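Local coordinates for carboxysome assembly protein CcmN (Synechococcus elongatus, PDB 7D6C) that is required for carboxysome formation, linking CcmM, which itself binds RuBisCO, to the shell protein CcmK2 through its C-terminal peptide, at residues I39-S44 with V59-G64; G78-G83 with S96-N101. All blocks are in the same frame, centred on the assembly; numbering follows the deposited sequence.

Interaction 1. Residues I39-S44 with V59-G64; sequences IAEADS and VIHARG
His61 donates from NE2 to Glu41 OE1, a side-chain hydrogen bond laid over two neighbouring rungs of a parallel sheet. His61 NE2 lies 3.2 Å from Glu41 OE1, and the N-H points almost straight at the oxygen (163°). Glu41 OE1 lies close to the imidazole plane, whereas the donor approaches from above the plane of the carboxylate, the two planes being 77° apart. His61 holds CG anti to its backbone N (chi1 -172°), and the bend of Glu41 at chi2 sets CD at the edge of the imidazole, in its plane. Ile39 lies on the same face as His61, and its CG2 comes within 3.3 Å of His61 CD2 from an oblique direction.

Beneath these side chains the backbone is paired in parallel fashion, Ile39 with His61 and Ala40 with Ala62. Ile39 N binds Ile60 O at 2.7 Å, and Ile39 O receives Ala62 N at 2.8 Å. Glu41 N reaches Ala62 O at 3.3 Å, a weak bond just where the first strand gives way to the type I turn Glu41-Ser44. On the other face Ala40 CB meets Ala62 CB at 4.2 Å, and Ser44 CB packs against Ala62 CB at 4.0 Å; with Ile46 and Ile67, which Ala62 touches, this face lines the interior of what fits a left-handed parallel beta-helix. Ser44 OG is hydrogen-bonded to Gly65 N, just past the corner that the chain turns at Gly64.

His61 ND1 is hydrogen-bonded to a polar side chain of another protein's chain, which also packs on Ile39. The imidazole is therefore engaged at both nitrogens, its rotation fixed between Glu41 and the partner. Glu41 would be expected to polarise the ring, which is presented to the partner through ND1.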
loop_
_atom_site.group_PDB
_atom_site.type_symbol
_atom_site.label_atom_id
_atom_site.label_comp_id
_atom_site.label_asym_id
_atom_site.label_seq_id
_atom_site.Cartn_x
_atom_site.Cartn_y
_atom_site.Cartn_z
ATOM N N ILE F 39 13.295 3.358 -1.496
ATOM C CA ILE F 39 13.828 4.667 -1.138
ATOM C C ILE F 39 14.763 4.489 0.046
ATOM O O ILE F 39 14.400 3.843 1.039
ATOM C CB ILE F 39 12.699 5.662 -0.816
ATOM C CG1 ILE F 39 11.854 5.886 -2.058
ATOM C CG2 ILE F 39 13.241 7.001 -0.350
ATOM C CD1 ILE F 39 10.751 4.920 -2.166
ATOM N N ALA F 40 15.973 5.038 -0.066
ATOM C CA ALA F 40 16.941 5.007 1.030
ATOM C C ALA F 40 17.511 6.408 1.211
ATOM O O ALA F 40 18.057 6.988 0.264
ATOM C CB ALA F 40 18.051 3.978 0.775
ATOM N N GLU F 41 17.360 6.961 2.417
ATOM C CA GLU F 41 17.913 8.273 2.725
ATOM C C GLU F 41 19.441 8.207 2.762
ATOM O O GLU F 41 20.045 7.125 2.766
ATOM C CB GLU F 41 17.364 8.794 4.057
ATOM C CG GLU F 41 15.855 8.898 4.115
ATOM C CD GLU F 41 15.326 10.054 3.286
ATOM O OE1 GLU F 41 14.675 9.817 2.243
ATOM O OE2 GLU F 41 15.564 11.215 3.676
ATOM N N ALA F 42 20.067 9.392 2.802
ATOM C CA ALA F 42 21.515 9.482 2.616
ATOM C C ALA F 42 22.266 8.686 3.664
ATOM O O ALA F 42 23.331 8.121 3.375
ATOM C CB ALA F 42 21.966 10.938 2.644
ATOM N N ASP F 43 21.720 8.611 4.874
ATOM C CA ASP F 43 22.290 7.832 5.964
ATOM C C ASP F 43 21.880 6.365 5.919
ATOM O O ASP F 43 21.889 5.694 6.956
ATOM C CB ASP F 43 21.860 8.437 7.300
ATOM C CG ASP F 43 20.348 8.435 7.477
ATOM O OD1 ASP F 43 19.613 8.777 6.509
ATOM O OD2 ASP F 43 19.904 8.078 8.586
ATOM N N SER F 44 21.523 5.849 4.749
ATOM C CA SER F 44 20.711 4.646 4.737
ATOM C C SER F 44 20.869 3.903 3.421
ATOM O O SER F 44 21.200 4.488 2.379
ATOM C CB SER F 44 19.242 5.002 4.986
ATOM O OG SER F 44 19.048 5.347 6.348
ATOM N N VAL F 59 6.403 -0.639 -0.799
ATOM C CA VAL F 59 7.230 0.549 -0.615
ATOM C C VAL F 59 8.223 0.249 0.489
ATOM O O VAL F 59 7.826 -0.035 1.626
ATOM C CB VAL F 59 6.415 1.803 -0.265
ATOM C CG1 VAL F 59 7.353 2.958 0.157
ATOM C CG2 VAL F 59 5.526 2.209 -1.443
ATOM N N ILE F 60 9.506 0.290 0.157
ATOM C CA ILE F 60 10.573 0.079 1.121
ATOM C C ILE F 60 11.274 1.411 1.308
ATOM O O ILE F 60 11.846 1.954 0.353
ATOM C CB ILE F 60 11.559 -1.004 0.653
ATOM C CG1 ILE F 60 10.799 -2.215 0.101
ATOM C CG2 ILE F 60 12.443 -1.417 1.793
ATOM C CD1 ILE F 60 10.083 -3.047 1.155
ATOM N N HIS F 61 11.220 1.954 2.525
ATOM C CA HIS F 61 11.833 3.251 2.800
ATOM C C HIS F 61 12.762 3.133 4.003
ATOM O O HIS F 61 12.296 3.041 5.146
ATOM C CB HIS F 61 10.774 4.320 3.026
ATOM C CG HIS F 61 11.339 5.694 3.132
ATOM N ND1 HIS F 61 10.621 6.760 3.625
ATOM C CD2 HIS F 61 12.564 6.176 2.822
ATOM C CE1 HIS F 61 11.378 7.843 3.608
ATOM N NE2 HIS F 61 12.562 7.516 3.124
ATOM N N ALA F 62 14.074 3.145 3.749
ATOM C CA ALA F 62 15.065 2.954 4.803
ATOM C C ALA F 62 15.391 4.295 5.435
ATOM O O ALA F 62 15.630 5.279 4.724
ATOM C CB ALA F 62 16.326 2.296 4.260
ATOM N N ARG F 63 15.363 4.345 6.768
ATOM C CA ARG F 63 15.613 5.602 7.465
ATOM C C ARG F 63 16.383 5.336 8.749
ATOM O O ARG F 63 15.958 4.522 9.580
ATOM C CB ARG F 63 14.312 6.357 7.772
ATOM C CG ARG F 63 14.515 7.855 7.789
ATOM C CD ARG F 63 13.291 8.619 8.245
ATOM N NE ARG F 63 12.049 8.189 7.620
ATOM C CZ ARG F 63 11.046 9.030 7.413
ATOM N NH1 ARG F 63 9.907 8.636 6.834
ATOM N NH2 ARG F 63 11.205 10.300 7.764
ATOM N N GLY F 64 17.512 6.034 8.895
ATOM C CA GLY F 64 18.400 5.847 10.026
ATOM C C GLY F 64 19.159 4.539 10.030
ATOM O O GLY F 64 19.550 4.057 11.101
#

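Interaction 2. Residues G78-G83 with S96-N101; sequences GVLIVG and STTLVN
Gly78 leads into strand 80-82 in what fits a left-handed parallel beta-helix, and Gly78 O sits 3.3 Å from Ser96 CA one coil later. That oxygen also accepts a hydrogen bond from a basic side chain of the chain of another protein. Val79 follows, its side chain lying beside that of Thr97 and pointing the same way, with CG1 4.1 Å from Thr97 CB; Thr97 OG1 itself is bound to Gly94 O.

Leu80 opens the parallel ladder: its N binds Thr97 O at 2.8 Å and its O receives Leu99 N at 2.9 Å. The axes of strands 80-82 and 98-100 are 4.8 Å apart and only 4° from parallel. Leu80 CD2 rests 3.8 Å from Thr98 OG1, whose hydrogen bonds go to polar and basic side chains of the other protein, so this face is the docking side. Ile81 turns to the opposite face and runs alongside Leu99, CG1 to CD1 at 4.0 Å; Ile81 touches Ile67 and Ile69, and Leu99 touches Leu93, so this is the hydrophobic interior.

Val82 returns to the docking face, its N bound to Leu99 O and its O to Asn101 N. Gly83 then turns the corner, and its CA lies 3.1 Å from Asn101 OD1, the same oxygen that accepts the backbone N of Gln84.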
loop_
_atom_site.group_PDB
_atom_site.type_symbol
_atom_site.label_atom_id
_atom_site.label_comp_id
_atom_site.label_asym_id
_atom_site.label_seq_id
_atom_site.Cartn_x
_atom_site.Cartn_y
_atom_site.Cartn_z
ATOM N N GLY F 78 1.710 -4.341 -1.789
ATOM C CA GLY F 78 1.489 -3.246 -0.852
ATOM C C GLY F 78 2.100 -3.382 0.534
ATOM O O GLY F 78 1.649 -2.718 1.470
ATOM N N VAL F 79 3.112 -4.228 0.704
ATOM C CA VAL F 79 3.852 -4.236 1.957
ATOM C C VAL F 79 4.625 -2.927 2.099
ATOM O O VAL F 79 5.161 -2.384 1.119
ATOM C CB VAL F 79 4.776 -5.462 1.994
ATOM C CG1 VAL F 79 5.665 -5.458 3.252
ATOM C CG2 VAL F 79 3.932 -6.696 1.937
ATOM N N LEU F 80 4.672 -2.399 3.324
ATOM C CA LEU F 80 5.307 -1.116 3.602
ATOM C C LEU F 80 6.333 -1.273 4.720
ATOM O O LEU F 80 5.984 -1.660 5.841
ATOM C CB LEU F 80 4.261 -0.080 3.984
ATOM C CG LEU F 80 4.910 1.167 4.530
ATOM C CD1 LEU F 80 5.468 1.933 3.365
ATOM C CD2 LEU F 80 3.894 1.975 5.289
ATOM N N ILE F 81 7.591 -0.960 4.428
ATOM C CA ILE F 81 8.668 -1.097 5.408
ATOM C C ILE F 81 9.389 0.244 5.536
ATOM O O ILE F 81 10.094 0.672 4.610
ATOM C CB ILE F 81 9.651 -2.220 5.045
ATOM C CG1 ILE F 81 8.924 -3.570 5.013
ATOM C CG2 ILE F 81 10.698 -2.309 6.075
ATOM C CD1 ILE F 81 9.774 -4.735 4.513
ATOM N N VAL F 82 9.207 0.905 6.678
ATOM C CA VAL F 82 9.802 2.201 6.972
ATOM C C VAL F 82 10.700 2.045 8.182
ATOM O O VAL F 82 10.312 1.380 9.152
ATOM C CB VAL F 82 8.738 3.274 7.264
ATOM C CG1 VAL F 82 9.418 4.568 7.702
ATOM C CG2 VAL F 82 7.864 3.495 6.062
ATOM N N GLY F 83 11.885 2.672 8.141
ATOM C CA GLY F 83 12.757 2.711 9.310
ATOM C C GLY F 83 13.975 1.848 9.118
ATOM O O GLY F 83 14.628 2.012 8.083
ATOM N N SER F 96 -0.352 -5.797 2.346
ATOM C CA SER F 96 -0.535 -4.597 3.163
ATOM C C SER F 96 -0.066 -4.780 4.605
ATOM O O SER F 96 -0.586 -4.144 5.530
ATOM C CB SER F 96 -1.981 -4.136 3.112
ATOM O OG SER F 96 -2.335 -4.001 1.746
ATOM N N THR F 97 0.931 -5.637 4.801
ATOM C CA THR F 97 1.732 -5.578 6.011
ATOM C C THR F 97 2.411 -4.221 6.121
ATOM O O THR F 97 2.891 -3.665 5.128
ATOM C CB THR F 97 2.805 -6.668 5.987
ATOM O OG1 THR F 97 2.197 -7.949 5.807
ATOM C CG2 THR F 97 3.615 -6.647 7.278
ATOM N N THR F 98 2.491 -3.707 7.345
ATOM C CA THR F 98 3.335 -2.559 7.657
ATOM C C THR F 98 4.337 -2.906 8.758
ATOM O O THR F 98 3.939 -3.319 9.857
ATOM C CB THR F 98 2.477 -1.374 8.061
ATOM O OG1 THR F 98 1.845 -0.861 6.879
ATOM C CG2 THR F 98 3.341 -0.300 8.708
ATOM N N LEU F 99 5.635 -2.743 8.459
ATOM C CA LEU F 99 6.705 -2.875 9.446
ATOM C C LEU F 99 7.386 -1.528 9.593
ATOM O O LEU F 99 7.933 -1.016 8.611
ATOM C CB LEU F 99 7.737 -3.913 9.024
ATOM C CG LEU F 99 7.306 -5.329 8.683
ATOM C CD1 LEU F 99 8.493 -6.105 8.120
ATOM C CD2 LEU F 99 6.784 -6.015 9.904
ATOM N N VAL F 100 7.374 -0.975 10.816
ATOM C CA VAL F 100 7.989 0.325 11.140
ATOM C C VAL F 100 9.030 0.123 12.227
ATOM O O VAL F 100 8.681 -0.024 13.405
ATOM C CB VAL F 100 6.963 1.366 11.599
ATOM C CG1 VAL F 100 7.633 2.716 11.659
ATOM C CG2 VAL F 100 5.770 1.402 10.662
ATOM N N ASN F 101 10.309 0.167 11.845
ATOM C CA ASN F 101 11.422 -0.068 12.769
ATOM C C ASN F 101 11.246 -1.398 13.514
ATOM O O ASN F 101 11.530 -1.501 14.707
ATOM C CB ASN F 101 11.584 1.094 13.765
ATOM C CG ASN F 101 12.081 2.397 13.108
ATOM O OD1 ASN F 101 13.044 2.394 12.343
ATOM N ND2 ASN F 101 11.422 3.521 13.431
#

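In the fold
From the N terminus, residues 39-44 take up the end of strand 37-40 and the turn after it; the chain then travels through strands 45-48 and 53-54 before strand 59-63 returns alongside, and interaction 1 closes that coil. The next coil passes through strands 66-69 and 74-75 to 78-83; a further one, through strands 85-87 and 92-93, is closed by interaction 2. The contacts are in series, neither nested nor crossing. They meet between strands 59-63 and 80-82, where His61 N lies 2.7 Å from Ile81 O, a probable hydrogen bond. Together they join four consecutive strands of one sheet. This chain is the N-terminal part of CcmN, which interacts with CcmM, so the partner protein is probably CcmM.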